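Local coordinates for conserved hypothetical protein (Streptococcus pneumoniae, PDB 4QDY) that is of unknown function but carries two YbbR-like domains and may pair into a two-fold symmetric dimer, at the interface of chains A and B. Residues are numbered along the deposited sequence; one frame, centred on the assembly and turned at random. Chains: chain A/B, conserved hypothetical protein.

The interface of chains A and B. Residues chain A 167-169, 187-188; chain B 74, 92-94, 96.
The ring of A:Phe187, at the loop residue just ahead of strand 188-196, is the apolar centre of this patch between two copies of a YbbR-like protein. Its CG sits between the backbone N and the carbonyl carbon (chi1 49°), and the ring lies against the start of B strand 94-107. The carbonyl O of B:Lys94 stands 4.0 Å above the ring plane, offset toward the rim. On that same face, but out beyond the rim, CB of B:Pro92, the proline after a cis peptide bond, lies 3.6 Å from CD2, and CB of B:Lys94, whose chain runs on extended, 3.6 Å from CE1. B:Gln93, bent at chi2, brings OE1 within 3.7 Å of CE2.

Against this apolar packing stands a meeting of carboxylates, planes 69° apart, with no definite bond established. OD2 of A:Asp188 lies 3.0 Å from both OE1 and OE2 of B:Glu74. If both groups are charged they would probably repel; a shared proton is possible, but at this resolution the exact spacing should not be pressed. NZ of B:Lys94, 4.6 Å from OD2 of A:Asp188, may ease the charge without touching it. Farther along, the side chains of A:Pro169 and B:Thr96 cross at about a right angle, CB of A:Pro169 lying 3.7 Å from CG2 of B:Thr96. The patch, repeated by symmetry, probably helps join the two chains of the deposited dimer, though the structure alone does not show that this dimer forms in the cell.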
loop_
_atom_site.group_PDB
_atom_site.type_symbol
_atom_site.label_atom_id
_atom_site.label_comp_id
_atom_site.label_asym_id
_atom_site.label_seq_id
_atom_site.Cartn_x
_atom_site.Cartn_y
_atom_site.Cartn_z
ATOM N N SER A 167 19.011 -1.804 14.120
ATOM C CA SER A 167 17.566 -1.910 13.962
ATOM C C SER A 167 17.218 -2.729 12.726
ATOM O O SER A 167 17.730 -2.465 11.632
ATOM C CB SER A 167 16.930 -0.527 13.878
ATOM O OG SER A 167 17.173 0.209 15.065
ATOM N N VAL A 168 16.365 -3.746 12.917
ATOM C CA VAL A 168 15.897 -4.640 11.858
ATOM C C VAL A 168 14.356 -4.575 11.815
ATOM O O VAL A 168 13.725 -4.587 12.876
ATOM C CB VAL A 168 16.413 -6.105 11.997
ATOM C CG1 VAL A 168 17.926 -6.184 11.824
ATOM C CG2 VAL A 168 15.980 -6.753 13.313
ATOM N N PRO A 169 13.730 -4.498 10.616
ATOM C CA PRO A 169 12.258 -4.427 10.568
ATOM C C PRO A 169 11.583 -5.737 10.977
ATOM O O PRO A 169 12.169 -6.812 10.843
ATOM C CB PRO A 169 11.970 -4.123 9.097
ATOM C CG PRO A 169 13.137 -4.653 8.357
ATOM C CD PRO A 169 14.315 -4.448 9.259
ATOM N N PHE A 187 7.433 -1.248 15.021
ATOM C CA PHE A 187 7.625 -1.550 13.598
ATOM C C PHE A 187 8.992 -2.218 13.355
ATOM O O PHE A 187 9.155 -2.910 12.347
ATOM C CB PHE A 187 7.483 -0.286 12.732
ATOM C CG PHE A 187 8.269 0.925 13.175
ATOM C CD1 PHE A 187 9.587 1.107 12.771
ATOM C CD2 PHE A 187 7.677 1.912 13.953
ATOM C CE1 PHE A 187 10.311 2.229 13.179
ATOM C CE2 PHE A 187 8.396 3.042 14.348
ATOM C CZ PHE A 187 9.709 3.194 13.958
ATOM N N ASP A 188 9.956 -2.022 14.276
ATOM C CA ASP A 188 11.287 -2.620 14.193
ATOM C C ASP A 188 11.803 -2.967 15.606
ATOM O O ASP A 188 11.147 -2.657 16.604
ATOM C CB ASP A 188 12.277 -1.690 13.452
ATOM C CG ASP A 188 12.558 -0.323 14.058
ATOM O OD1 ASP A 188 11.922 0.024 15.081
ATOM O OD2 ASP A 188 13.391 0.413 13.491
ATOM N N GLU B 74 14.241 -0.433 5.579
ATOM C CA GLU B 74 13.342 0.467 6.303
ATOM C C GLU B 74 13.885 1.891 6.143
ATOM O O GLU B 74 15.086 2.121 6.318
ATOM C CB GLU B 74 13.118 0.085 7.781
ATOM C CG GLU B 74 14.332 0.092 8.696
ATOM C CD GLU B 74 14.016 -0.022 10.177
ATOM O OE1 GLU B 74 12.817 -0.034 10.541
ATOM O OE2 GLU B 74 14.975 -0.049 10.980
ATOM N N PRO B 92 3.612 5.183 11.715
ATOM C CA PRO B 92 4.968 5.021 12.280
ATOM C C PRO B 92 5.975 6.033 11.711
ATOM O O PRO B 92 5.709 6.657 10.682
ATOM C CB PRO B 92 5.334 3.594 11.862
ATOM C CG PRO B 92 4.637 3.406 10.548
ATOM C CD PRO B 92 3.347 4.181 10.663
ATOM N N GLN B 93 7.129 6.196 12.390
ATOM C CA GLN B 93 8.195 7.122 11.984
ATOM C C GLN B 93 8.970 6.579 10.781
ATOM O O GLN B 93 9.498 7.364 9.993
ATOM C CB GLN B 93 9.179 7.415 13.135
ATOM C CG GLN B 93 8.604 8.135 14.366
ATOM C CD GLN B 93 7.870 7.253 15.356
ATOM O OE1 GLN B 93 7.034 6.410 15.011
ATOM N NE2 GLN B 93 8.123 7.483 16.634
ATOM N N LYS B 94 9.056 5.238 10.656
ATOM C CA LYS B 94 9.753 4.545 9.569
ATOM C C LYS B 94 8.837 3.513 8.907
ATOM O O LYS B 94 7.985 2.926 9.580
ATOM C CB LYS B 94 11.036 3.856 10.078
ATOM C CG LYS B 94 12.081 4.796 10.666
ATOM C CD LYS B 94 13.317 4.047 11.157
ATOM C CE LYS B 94 14.352 4.994 11.719
ATOM N NZ LYS B 94 15.573 4.280 12.173
ATOM N N THR B 96 8.726 -0.004 6.135
ATOM C CA THR B 96 9.512 -1.110 5.574
ATOM C C THR B 96 9.113 -1.283 4.109
ATOM O O THR B 96 7.941 -1.516 3.814
ATOM C CB THR B 96 9.308 -2.391 6.397
ATOM O OG1 THR B 96 9.615 -2.116 7.765
ATOM C CG2 THR B 96 10.152 -3.565 5.887
#